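Local coordinates for ornithine cyclodeaminase (Methanococcus maripaludis S2, PDB 3C2Q), which catalyses the conversion of L-ornithine to L-proline with release of ammonia, using NAD(+) as its cofactor, at residues G142-I147 with G170-T175; I239-A244 with I253-T258; D177-L182 with K202-A207. All blocks are in the same frame, centred on the assembly; numbering follows the deposited sequence.

Contact 1: G142-I147 with G170-T175; sequences GGPAII and GNALAT
Gly142 faces Leu173 with its carbonyl group, Gly142 O lying 4.1 Å from Leu173 CD2. A water sits between Gly142 O and Gly170 N, but its link to the amide is weak, so little rests on this bridge. Gly142 also lies close to Ile146, and a side chain on the glycine would run into Ile146 CD1. At the next residue, Gly143 O comes to 3.6 Å from Leu173 CD1 and accepts the backbone N-H of Ile146, which closes the turn into the helix. Pro144 brings the two backbones nearest, its CA 4.1 Å from Leu173 CA, and lays ring atoms CB and CG against the methyl of Ala172; Pro144 CG to Ala172 CB is 3.8 Å. Ile146 adds a looser touch, CD1 to Leu173 CD1 at 4.2 Å. Ile147 crosses Leu173 at about a right angle and presents two atoms to it, CG1 and CD1, each 3.8 Å from Leu173 CD1. That methyl is therefore held between the Gly143 carbonyl and both isoleucines; Leu173 CG stands anti to its backbone N (chi1 175°), which starts the side chain on this course. No hydrogen bond joins the segments directly. The second segment opens with Gly170 as N-cap of helix 171-183, whose first residues, Asn171 and Ala172, probably bind NAD(+), as in relatives. Strands 138-142 and 166-170 are parallel neighbours, and both segments start at their C-terminal ends, the glycine-containing strand-to-helix turns where a Rossmann fold receives its dinucleotide.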
ATOM      1  N   GLY B 142      -5.581   6.565  18.756  1.00 16.23           N
ATOM      2  CA  GLY B 142      -5.080   5.219  18.483  1.00 17.56           C
ATOM      3  C   GLY B 142      -6.097   4.218  17.983  1.00 17.51           C
ATOM      4  O   GLY B 142      -7.293   4.326  18.305  1.00 18.19           O
ATOM      5  N   GLY B 143      -5.640   3.264  17.175  1.00 16.92           N
ATOM      6  CA  GLY B 143      -6.510   2.172  16.722  1.00 16.96           C
ATOM      7  C   GLY B 143      -6.055   0.843  17.302  1.00 17.14           C
ATOM      8  O   GLY B 143      -4.960   0.750  17.869  1.00 17.72           O
ATOM      9  N   PRO B 144      -6.874  -0.198  17.146  1.00 17.33           N
ATOM     10  CA  PRO B 144      -6.577  -1.472  17.787  1.00 17.44           C
ATOM     11  C   PRO B 144      -5.305  -2.166  17.298  1.00 17.94           C
ATOM     12  O   PRO B 144      -4.821  -3.064  17.986  1.00 17.07           O
ATOM     13  CB  PRO B 144      -7.810  -2.328  17.451  1.00 16.46           C
ATOM     14  CG  PRO B 144      -8.366  -1.729  16.186  1.00 17.39           C
ATOM     15  CD  PRO B 144      -8.135  -0.252  16.366  1.00 17.25           C
ATOM     16  N   ALA B 145      -4.749  -1.758  16.144  1.00 17.00           N
ATOM     17  CA  ALA B 145      -3.480  -2.346  15.706  1.00 16.47           C
ATOM     18  C   ALA B 145      -2.340  -2.132  16.676  1.00 16.29           C
ATOM     19  O   ALA B 145      -1.362  -2.899  16.675  1.00 16.26           O
ATOM     20  CB  ALA B 145      -3.071  -1.849  14.281  1.00 16.30           C
ATOM     21  N   ILE B 146      -2.438  -1.089  17.498  1.00 16.13           N
ATOM     22  CA  ILE B 146      -1.474  -0.866  18.567  1.00 16.06           C
ATOM     23  C   ILE B 146      -1.387  -2.145  19.379  1.00 16.48           C
ATOM     24  O   ILE B 146      -0.291  -2.585  19.728  1.00 16.05           O
ATOM     25  CB  ILE B 146      -1.901   0.297  19.509  1.00 15.78           C
ATOM     26  CG1 ILE B 146      -1.787   1.651  18.779  1.00 17.69           C
ATOM     27  CG2 ILE B 146      -1.008   0.330  20.791  1.00 17.30           C
ATOM     28  CD1 ILE B 146      -2.589   2.753  19.524  1.00 17.20           C
ATOM     29  N   ILE B 147      -2.551  -2.734  19.678  1.00 16.27           N
ATOM     30  CA  ILE B 147      -2.604  -3.933  20.524  1.00 16.78           C
ATOM     31  C   ILE B 147      -2.201  -5.175  19.736  1.00 16.83           C
ATOM     32  O   ILE B 147      -1.355  -5.981  20.185  1.00 16.32           O
ATOM     33  CB  ILE B 147      -4.022  -4.167  21.183  1.00 16.40           C
ATOM     34  CG1 ILE B 147      -4.579  -2.874  21.785  1.00 18.50           C
ATOM     35  CG2 ILE B 147      -3.927  -5.271  22.267  1.00 18.86           C
ATOM     36  CD1 ILE B 147      -3.600  -2.134  22.787  1.00 19.45           C
ATOM     37  N   GLY B 170     -11.523   4.166  19.904  1.00 20.93           N
ATOM     38  CA  GLY B 170     -12.828   3.552  19.801  1.00 21.10           C
ATOM     39  C   GLY B 170     -12.930   2.361  20.744  1.00 20.55           C
ATOM     40  O   GLY B 170     -12.015   2.090  21.518  1.00 20.68           O
ATOM     41  N   ASN B 171     -14.023   1.622  20.607  1.00 19.93           N
ATOM     42  CA  ASN B 171     -14.302   0.427  21.378  1.00 19.62           C
ATOM     43  C   ASN B 171     -13.228  -0.619  21.136  1.00 20.27           C
ATOM     44  O   ASN B 171     -12.851  -1.348  22.053  1.00 19.50           O
ATOM     45  CB  ASN B 171     -15.655  -0.172  20.950  1.00 19.50           C
ATOM     46  CG  ASN B 171     -16.146  -1.276  21.913  1.00 18.94           C
ATOM     47  OD1 ASN B 171     -16.380  -1.012  23.066  1.00 19.80           O
ATOM     48  ND2 ASN B 171     -16.316  -2.495  21.414  1.00 20.01           N
ATOM     49  N   ALA B 172     -12.761  -0.715  19.885  1.00 18.77           N
ATOM     50  CA  ALA B 172     -11.816  -1.793  19.548  1.00 19.28           C
ATOM     51  C   ALA B 172     -10.478  -1.640  20.275  1.00 18.88           C
ATOM     52  O   ALA B 172      -9.971  -2.627  20.833  1.00 20.03           O
ATOM     53  CB  ALA B 172     -11.632  -1.942  18.018  1.00 18.53           C
ATOM     54  N   LEU B 173      -9.910  -0.433  20.299  1.00 18.88           N
ATOM     55  CA  LEU B 173      -8.692  -0.222  21.056  1.00 18.99           C
ATOM     56  C   LEU B 173      -8.857  -0.607  22.551  1.00 19.52           C
ATOM     57  O   LEU B 173      -8.054  -1.369  23.104  1.00 17.59           O
ATOM     58  CB  LEU B 173      -8.195   1.216  20.971  1.00 18.89           C
ATOM     59  CG  LEU B 173      -6.963   1.437  21.879  1.00 22.42           C
ATOM     60  CD1 LEU B 173      -5.726   0.673  21.353  1.00 24.05           C
ATOM     61  CD2 LEU B 173      -6.593   2.856  22.044  1.00 30.27           C
ATOM     62  N   ALA B 174      -9.866  -0.032  23.193  1.00 18.94           N
ATOM     63  CA  ALA B 174     -10.094  -0.291  24.627  1.00 19.76           C
ATOM     64  C   ALA B 174     -10.358  -1.749  24.907  1.00 19.56           C
ATOM     65  O   ALA B 174      -9.782  -2.303  25.860  1.00 20.10           O
ATOM     66  CB  ALA B 174     -11.236   0.572  25.170  1.00 19.33           C
ATOM     67  N   THR B 175     -11.195  -2.387  24.097  1.00 19.31           N
ATOM     68  CA  THR B 175     -11.584  -3.762  24.399  1.00 19.94           C
ATOM     69  C   THR B 175     -10.477  -4.776  24.099  1.00 19.68           C
ATOM     70  O   THR B 175     -10.365  -5.766  24.814  1.00 18.81           O
ATOM     71  CB  THR B 175     -12.926  -4.213  23.741  1.00 20.48           C
ATOM     72  OG1 THR B 175     -12.805  -4.173  22.298  1.00 21.40           O
ATOM     73  CG2 THR B 175     -14.082  -3.306  24.212  1.00 20.67           C
TER
HETATM   74  O   HOH W   1      -9.568   3.456  17.688  1.00 34.34           O

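Contact 2: I239-A244 with I253-T258; sequences IPYVLA and IPDVIT
Leu243 is the main bump, and the turn of Ile253 to Val256 supplies the hollow. Leu243 CD1 settles between Ile253 CD1, at 4.0 Å, and Asp255 CB, at 4.1 Å, while nearer the backbone Leu243 CB meets Val256 CG2. The Leu243 and Asp255 side chains run alongside each other in the same direction, and Ala174 of helix 171-183 also touches the leucine. The hollow keeps its curve through a type I turn closed by Val256 N on Ile253 O. Strand 241-244 is an outermost strand, within this chain, of the parallel Rossmann sheet; Val242 and Ala244 pair with strand 166-170, whereas Leu243 turns its polar backbone atoms to the returning loop. Leu243 O takes the N-H of Ile257 at 2.8 Å in a nearly straight bond (168° at the hydrogen), part of the single beta bridge between Ala244 and Ile257, with Val256 CA a further 3.4 Å neighbour of Leu243 O. A water links the backbones further, accepting from Leu243 N and donating to Asp255 O. Tyr241 reaches the rim of the turn: its OH donates to Asp255 OD1 at 2.7 Å, close to the ring plane but 36° out of the carboxylate plane. A phenylalanine here would lack that hydroxyl and would probably leave Asp255 OD1 without this donor and the carboxylate freer to turn about its remaining bond, OD2 to Ile217 N. Ile257 CD1 reaches Val242 CG1 at 4.2 Å, near helix 260-271.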
ATOM      1  N   ILE B 239      -6.061   9.998  33.566  1.00 29.26           N
ATOM      2  CA  ILE B 239      -5.932  10.482  32.195  1.00 27.83           C
ATOM      3  C   ILE B 239      -7.260  10.302  31.501  1.00 26.74           C
ATOM      4  O   ILE B 239      -7.762   9.202  31.442  1.00 27.43           O
ATOM      5  CB  ILE B 239      -4.805   9.744  31.423  1.00 28.09           C
ATOM      6  CG1 ILE B 239      -3.464  10.216  31.934  1.00 27.96           C
ATOM      7  CG2 ILE B 239      -4.839  10.094  29.904  1.00 26.13           C
ATOM      8  CD1 ILE B 239      -2.800   9.258  32.793  1.00 35.26           C
ATOM      9  N   PRO B 240      -7.850  11.392  31.004  1.00 27.02           N
ATOM     10  CA  PRO B 240      -9.149  11.294  30.360  1.00 27.05           C
ATOM     11  C   PRO B 240      -9.040  10.576  29.009  1.00 26.51           C
ATOM     12  O   PRO B 240      -8.009  10.668  28.340  1.00 26.03           O
ATOM     13  CB  PRO B 240      -9.531  12.757  30.116  1.00 26.62           C
ATOM     14  CG  PRO B 240      -8.265  13.454  30.012  1.00 28.21           C
ATOM     15  CD  PRO B 240      -7.341  12.774  31.003  1.00 27.16           C
ATOM     16  N   TYR B 241     -10.083   9.856  28.643  1.00 26.55           N
ATOM     17  CA  TYR B 241     -10.139   9.239  27.325  1.00 26.58           C
ATOM     18  C   TYR B 241     -11.510   9.469  26.740  1.00 26.94           C
ATOM     19  O   TYR B 241     -12.486   9.746  27.475  1.00 27.35           O
ATOM     20  CB  TYR B 241      -9.790   7.745  27.373  1.00 26.44           C
ATOM     21  CG  TYR B 241     -10.554   6.941  28.409  1.00 25.98           C
ATOM     22  CD1 TYR B 241     -11.805   6.421  28.121  1.00 23.85           C
ATOM     23  CD2 TYR B 241      -9.994   6.672  29.668  1.00 26.50           C
ATOM     24  CE1 TYR B 241     -12.516   5.683  29.061  1.00 26.49           C
ATOM     25  CE2 TYR B 241     -10.687   5.925  30.613  1.00 26.73           C
ATOM     26  CZ  TYR B 241     -11.954   5.448  30.305  1.00 26.84           C
ATOM     27  OH  TYR B 241     -12.653   4.710  31.219  1.00 26.97           O
ATOM     28  N   VAL B 242     -11.593   9.377  25.420  1.00 25.11           N
ATOM     29  CA  VAL B 242     -12.858   9.491  24.750  1.00 24.83           C
ATOM     30  C   VAL B 242     -12.922   8.287  23.834  1.00 24.33           C
ATOM     31  O   VAL B 242     -12.056   8.142  22.970  1.00 24.58           O
ATOM     32  CB  VAL B 242     -12.937  10.814  23.922  1.00 25.46           C
ATOM     33  CG1 VAL B 242     -14.249  10.907  23.170  1.00 25.39           C
ATOM     34  CG2 VAL B 242     -12.715  12.052  24.800  1.00 26.04           C
ATOM     35  N   LEU B 243     -13.897   7.409  24.041  1.00 23.06           N
ATOM     36  CA  LEU B 243     -14.070   6.258  23.185  1.00 23.07           C
ATOM     37  C   LEU B 243     -15.294   6.504  22.324  1.00 23.43           C
ATOM     38  O   LEU B 243     -16.431   6.546  22.837  1.00 23.45           O
ATOM     39  CB  LEU B 243     -14.238   4.966  24.013  1.00 22.24           C
ATOM     40  CG  LEU B 243     -13.115   4.594  24.985  1.00 21.53           C
ATOM     41  CD1 LEU B 243     -13.487   3.267  25.674  1.00 20.47           C
ATOM     42  CD2 LEU B 243     -11.746   4.518  24.272  1.00 18.30           C
ATOM     43  N   ALA B 244     -15.074   6.687  21.020  1.00 22.16           N
ATOM     44  CA  ALA B 244     -16.166   6.965  20.094  1.00 21.53           C
ATOM     45  C   ALA B 244     -16.714   5.656  19.563  1.00 21.69           C
ATOM     46  O   ALA B 244     -15.951   4.814  19.097  1.00 22.31           O
ATOM     47  CB  ALA B 244     -15.678   7.856  18.954  1.00 21.97           C
ATOM     48  N   ILE B 253     -18.583  -1.264  25.077  1.00 23.23           N
ATOM     49  CA  ILE B 253     -18.589  -1.203  26.536  1.00 23.22           C
ATOM     50  C   ILE B 253     -19.256   0.093  27.022  1.00 23.87           C
ATOM     51  O   ILE B 253     -19.474   1.033  26.236  1.00 23.46           O
ATOM     52  CB  ILE B 253     -17.153  -1.375  27.120  1.00 23.18           C
ATOM     53  CG1 ILE B 253     -16.197  -0.349  26.492  1.00 24.26           C
ATOM     54  CG2 ILE B 253     -16.696  -2.831  26.901  1.00 21.77           C
ATOM     55  CD1 ILE B 253     -14.932  -0.067  27.263  1.00 24.77           C
ATOM     56  N   PRO B 254     -19.644   0.135  28.308  1.00 24.19           N
ATOM     57  CA  PRO B 254     -20.443   1.292  28.719  1.00 23.79           C
ATOM     58  C   PRO B 254     -19.752   2.648  28.539  1.00 22.98           C
ATOM     59  O   PRO B 254     -20.442   3.646  28.346  1.00 23.89           O
ATOM     60  CB  PRO B 254     -20.765   0.988  30.197  1.00 23.88           C
ATOM     61  CG  PRO B 254     -20.654  -0.553  30.293  1.00 24.08           C
ATOM     62  CD  PRO B 254     -19.485  -0.857  29.397  1.00 24.34           C
ATOM     63  N   ASP B 255     -18.420   2.698  28.566  1.00 21.60           N
ATOM     64  CA  ASP B 255     -17.701   3.964  28.407  1.00 22.38           C
ATOM     65  C   ASP B 255     -17.841   4.612  27.001  1.00 22.10           C
ATOM     66  O   ASP B 255     -17.545   5.793  26.826  1.00 22.64           O
ATOM     67  CB  ASP B 255     -16.196   3.794  28.704  1.00 21.56           C
ATOM     68  CG  ASP B 255     -15.909   3.240  30.112  1.00 24.10           C
ATOM     69  OD1 ASP B 255     -15.180   3.919  30.878  1.00 24.27           O
ATOM     70  OD2 ASP B 255     -16.367   2.125  30.416  1.00 23.10           O
ATOM     71  N   VAL B 256     -18.280   3.835  26.011  1.00 22.72           N
ATOM     72  CA  VAL B 256     -18.294   4.281  24.616  1.00 23.15           C
ATOM     73  C   VAL B 256     -19.420   5.298  24.392  1.00 24.02           C
ATOM     74  O   VAL B 256     -20.555   5.077  24.854  1.00 24.39           O
ATOM     75  CB  VAL B 256     -18.435   3.047  23.683  1.00 23.50           C
ATOM     76  CG1 VAL B 256     -18.846   3.455  22.245  1.00 24.45           C
ATOM     77  CG2 VAL B 256     -17.086   2.264  23.666  1.00 22.72           C
ATOM     78  N   ILE B 257     -19.099   6.404  23.720  1.00 22.73           N
ATOM     79  CA  ILE B 257     -20.083   7.402  23.304  1.00 22.85           C
ATOM     80  C   ILE B 257     -20.603   6.985  21.941  1.00 22.93           C
ATOM     81  O   ILE B 257     -19.860   7.019  20.953  1.00 21.07           O
ATOM     82  CB  ILE B 257     -19.421   8.803  23.248  1.00 23.09           C
ATOM     83  CG1 ILE B 257     -18.833   9.137  24.632  1.00 25.35           C
ATOM     84  CG2 ILE B 257     -20.411   9.883  22.713  1.00 22.65           C
ATOM     85  CD1 ILE B 257     -18.119  10.474  24.691  1.00 24.12           C
ATOM     86  N   THR B 258     -21.867   6.556  21.878  1.00 22.57           N
ATOM     87  CA  THR B 258     -22.413   6.017  20.641  1.00 22.50           C
ATOM     88  C   THR B 258     -22.841   7.100  19.619  1.00 21.85           C
ATOM     89  O   THR B 258     -22.907   6.823  18.442  1.00 21.55           O
ATOM     90  CB  THR B 258     -23.568   5.031  20.891  1.00 23.16           C
ATOM     91  OG1 THR B 258     -24.631   5.716  21.562  1.00 23.83           O
ATOM     92  CG2 THR B 258     -23.085   3.846  21.768  1.00 25.53           C
TER
HETATM   93  O   HOH W   2     -15.459   7.520  26.428  1.00 27.15           O

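Contact 3: D177-L182 with K202-A207; sequences DIESAL and KHHIYA
Helices 177-182 and 203-207 cross almost perpendicularly, their axes 8.6 Å apart at an angle of 98°, with Glu179 and Ala207 the closest pair of CA atoms at 5.2 Å. Both belong to the Rossmann-fold region: the first continues the helix that follows strand 166-170, and the second is the N-terminal part of helix 203-214, which packs against it. So near an approach is consistent with the small side chain of Ala207 at the crossing. The methyl of Ala207 presses on the backbone of the first helix, its CB 3.7 Å from Glu179 N, with Ile178 CG2 bordering it at 4.0 Å. Leu182 covers the adjoining backbone, CD1 to Ala207 CA at 4.0 Å.

Glu179 spans the rest of the interface. Its CG stands anti to the backbone N (chi1 -171°) and the chain runs extended beyond, carrying the carboxylate to the first turn of helix 203-207. There Glu179 CG lies 3.6 Å from His203 CB, and Glu179 OE1 comes to 3.7 Å from His204 CB; neither imidazole bonds to the acid. The His203 ring is turned steeply to the carboxylate, planes 74° apart, and it is CB of His203 that meets Glu179. The buried acid is gripped elsewhere, OE1 by His176 ND1 and Leu187 N, OE2 by Thr185 OG1 and Gly188 N. His203 ND1 also bonds to Thr185 OG1, and His204 NE2 to Thr175 OG1. A negative charge so close to a helix start would probably be eased by the helix dipole. A water takes the N-H of His204, 2.9 Å from its N, and gives Glu179 OE2 a weak bond.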
ATOM      1  N   ASP B 177      -7.167  -3.937  24.305  1.00 16.72           N
ATOM      2  CA  ASP B 177      -6.266  -3.650  25.429  1.00 18.13           C
ATOM      3  C   ASP B 177      -6.720  -4.494  26.644  1.00 18.68           C
ATOM      4  O   ASP B 177      -5.917  -5.162  27.312  1.00 18.12           O
ATOM      5  CB  ASP B 177      -6.277  -2.159  25.774  1.00 17.54           C
ATOM      6  CG  ASP B 177      -5.523  -1.834  27.086  1.00 21.95           C
ATOM      7  OD1 ASP B 177      -4.280  -2.049  27.190  1.00 18.31           O
ATOM      8  OD2 ASP B 177      -6.186  -1.319  28.015  1.00 21.23           O
ATOM      9  N   ILE B 178      -8.023  -4.494  26.892  1.00 18.69           N
ATOM     10  CA  ILE B 178      -8.563  -5.199  28.051  1.00 19.30           C
ATOM     11  C   ILE B 178      -8.500  -6.711  27.875  1.00 18.69           C
ATOM     12  O   ILE B 178      -8.149  -7.428  28.821  1.00 20.06           O
ATOM     13  CB  ILE B 178      -9.985  -4.660  28.392  1.00 19.08           C
ATOM     14  CG1 ILE B 178      -9.821  -3.251  28.971  1.00 17.14           C
ATOM     15  CG2 ILE B 178     -10.707  -5.646  29.396  1.00 19.73           C
ATOM     16  CD1 ILE B 178     -11.083  -2.370  28.956  1.00 19.45           C
ATOM     17  N   GLU B 179      -8.794  -7.201  26.667  1.00 18.46           N
ATOM     18  CA  GLU B 179      -8.532  -8.595  26.306  1.00 18.56           C
ATOM     19  C   GLU B 179      -7.117  -9.019  26.647  1.00 18.92           C
ATOM     20  O   GLU B 179      -6.902 -10.141  27.170  1.00 17.14           O
ATOM     21  CB  GLU B 179      -8.760  -8.866  24.808  1.00 18.48           C
ATOM     22  CG  GLU B 179      -8.721 -10.325  24.443  1.00 18.80           C
ATOM     23  CD  GLU B 179      -8.537 -10.574  22.935  1.00 19.56           C
ATOM     24  OE1 GLU B 179      -8.835  -9.664  22.108  1.00 21.32           O
ATOM     25  OE2 GLU B 179      -8.090 -11.679  22.558  1.00 17.26           O
ATOM     26  N   SER B 180      -6.142  -8.163  26.323  1.00 19.37           N
ATOM     27  CA  SER B 180      -4.763  -8.570  26.548  1.00 20.25           C
ATOM     28  C   SER B 180      -4.455  -8.528  28.049  1.00 19.41           C
ATOM     29  O   SER B 180      -3.716  -9.373  28.542  1.00 19.22           O
ATOM     30  CB  SER B 180      -3.745  -7.760  25.703  1.00 20.78           C
ATOM     31  OG  SER B 180      -3.766  -6.409  26.096  1.00 27.02           O
ATOM     32  N   ALA B 181      -5.048  -7.583  28.773  1.00 19.62           N
ATOM     33  CA  ALA B 181      -4.869  -7.517  30.231  1.00 20.19           C
ATOM     34  C   ALA B 181      -5.453  -8.747  30.927  1.00 20.80           C
ATOM     35  O   ALA B 181      -4.792  -9.348  31.778  1.00 20.76           O
ATOM     36  CB  ALA B 181      -5.469  -6.228  30.797  1.00 19.72           C
ATOM     37  N   LEU B 182      -6.661  -9.151  30.544  1.00 20.75           N
ATOM     38  CA  LEU B 182      -7.334 -10.282  31.185  1.00 21.20           C
ATOM     39  C   LEU B 182      -6.791 -11.608  30.745  1.00 21.37           C
ATOM     40  O   LEU B 182      -6.629 -12.517  31.566  1.00 21.01           O
ATOM     41  CB  LEU B 182      -8.849 -10.259  30.922  1.00 21.04           C
ATOM     42  CG  LEU B 182      -9.595  -9.060  31.497  1.00 22.87           C
ATOM     43  CD1 LEU B 182     -11.077  -9.188  31.105  1.00 23.18           C
ATOM     44  CD2 LEU B 182      -9.460  -8.978  32.988  1.00 28.54           C
ATOM     45  N   LYS B 202     -12.654 -16.539  21.677  1.00 26.10           N
ATOM     46  CA  LYS B 202     -13.640 -16.106  22.655  1.00 24.92           C
ATOM     47  C   LYS B 202     -13.152 -14.987  23.555  1.00 22.81           C
ATOM     48  O   LYS B 202     -13.962 -14.333  24.194  1.00 22.53           O
ATOM     49  CB  LYS B 202     -14.065 -17.287  23.551  1.00 25.48           C
ATOM     50  CG  LYS B 202     -15.051 -18.284  22.905  1.00 29.15           C
ATOM     51  CD  LYS B 202     -16.503 -17.743  22.956  1.00 32.81           C
ATOM     52  CE  LYS B 202     -17.458 -18.841  23.374  1.00 32.96           C
ATOM     53  NZ  LYS B 202     -18.894 -18.607  23.052  1.00 33.01           N
ATOM     54  N   HIS B 203     -11.845 -14.728  23.615  1.00 20.95           N
ATOM     55  CA  HIS B 203     -11.369 -13.794  24.636  1.00 20.07           C
ATOM     56  C   HIS B 203     -11.925 -12.388  24.480  1.00 19.44           C
ATOM     57  O   HIS B 203     -12.142 -11.689  25.453  1.00 19.04           O
ATOM     58  CB  HIS B 203      -9.827 -13.761  24.710  1.00 19.33           C
ATOM     59  CG  HIS B 203      -9.211 -15.070  25.110  1.00 21.09           C
ATOM     60  ND1 HIS B 203      -7.850 -15.292  25.060  1.00 18.80           N
ATOM     61  CD2 HIS B 203      -9.760 -16.202  25.619  1.00 21.50           C
ATOM     62  CE1 HIS B 203      -7.590 -16.523  25.472  1.00 22.15           C
ATOM     63  NE2 HIS B 203      -8.732 -17.096  25.815  1.00 21.90           N
ATOM     64  N   HIS B 204     -12.068 -11.937  23.244  1.00 18.90           N
ATOM     65  CA  HIS B 204     -12.558 -10.590  23.006  1.00 18.74           C
ATOM     66  C   HIS B 204     -13.979 -10.353  23.574  1.00 19.34           C
ATOM     67  O   HIS B 204     -14.200  -9.388  24.329  1.00 19.61           O
ATOM     68  CB  HIS B 204     -12.484 -10.240  21.506  1.00 19.41           C
ATOM     69  CG  HIS B 204     -12.780  -8.814  21.247  1.00 18.55           C
ATOM     70  ND1 HIS B 204     -13.499  -8.384  20.154  1.00 22.07           N
ATOM     71  CD2 HIS B 204     -12.480  -7.705  21.971  1.00 19.94           C
ATOM     72  CE1 HIS B 204     -13.620  -7.068  20.207  1.00 21.26           C
ATOM     73  NE2 HIS B 204     -13.011  -6.629  21.300  1.00 21.23           N
ATOM     74  N   ILE B 205     -14.921 -11.230  23.239  1.00 20.39           N
ATOM     75  CA  ILE B 205     -16.276 -11.147  23.860  1.00 20.78           C
ATOM     76  C   ILE B 205     -16.244 -11.377  25.380  1.00 21.39           C
ATOM     77  O   ILE B 205     -16.989 -10.711  26.115  1.00 21.75           O
ATOM     78  CB  ILE B 205     -17.334 -12.050  23.143  1.00 20.99           C
ATOM     79  CG1 ILE B 205     -18.774 -11.764  23.602  1.00 20.54           C
ATOM     80  CG2 ILE B 205     -16.994 -13.540  23.229  1.00 21.88           C
ATOM     81  CD1 ILE B 205     -19.243 -10.316  23.432  1.00 20.43           C
ATOM     82  N   TYR B 206     -15.363 -12.265  25.864  1.00 22.02           N
ATOM     83  CA  TYR B 206     -15.232 -12.421  27.324  1.00 23.28           C
ATOM     84  C   TYR B 206     -14.801 -11.109  27.940  1.00 22.91           C
ATOM     85  O   TYR B 206     -15.282 -10.738  29.011  1.00 22.42           O
ATOM     86  CB  TYR B 206     -14.239 -13.497  27.739  1.00 23.57           C
ATOM     87  CG  TYR B 206     -14.584 -14.907  27.415  1.00 25.41           C
ATOM     88  CD1 TYR B 206     -15.908 -15.307  27.183  1.00 25.30           C
ATOM     89  CD2 TYR B 206     -13.586 -15.876  27.422  1.00 26.96           C
ATOM     90  CE1 TYR B 206     -16.209 -16.599  26.892  1.00 25.86           C
ATOM     91  CE2 TYR B 206     -13.872 -17.197  27.153  1.00 29.13           C
ATOM     92  CZ  TYR B 206     -15.183 -17.556  26.894  1.00 27.93           C
ATOM     93  OH  TYR B 206     -15.450 -18.872  26.604  1.00 27.46           O
ATOM     94  N   ALA B 207     -13.896 -10.377  27.273  1.00 22.15           N
ATOM     95  CA  ALA B 207     -13.432  -9.098  27.819  1.00 21.43           C
ATOM     96  C   ALA B 207     -14.536  -8.026  27.839  1.00 21.72           C
ATOM     97  O   ALA B 207     -14.682  -7.268  28.813  1.00 20.60           O
ATOM     98  CB  ALA B 207     -12.160  -8.576  27.061  1.00 22.02           C
TER
HETATM   99  O   HOH W   3     -10.561 -12.917  20.966  1.00 19.59           O

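Helix 171-183 ties the three sites together: its first turn belongs to contact 1, its continuation to contact 3, and contact 2 leans on it from the sheet edge. Centres of contacts 1 and 2 are about 12 Å apart, joined by a probable hydrogen bond of 3.0 Å from Ile253 N to Asn171 OD1 and by Ala174 CB against Leu243 CD1 at 3.5 Å. Contacts 1 and 3, also about 12 Å between centres, meet where Thr175 OG1 and His204 NE2 lie 2.7 Å apart. Contacts 2 and 3, centres about 17 Å apart, do not touch. Asn171, a probable NAD(+) ligand by analogy with relatives, thus has contact 2 beside it and the His204 side chain of contact 3 about 5 Å from its side chain.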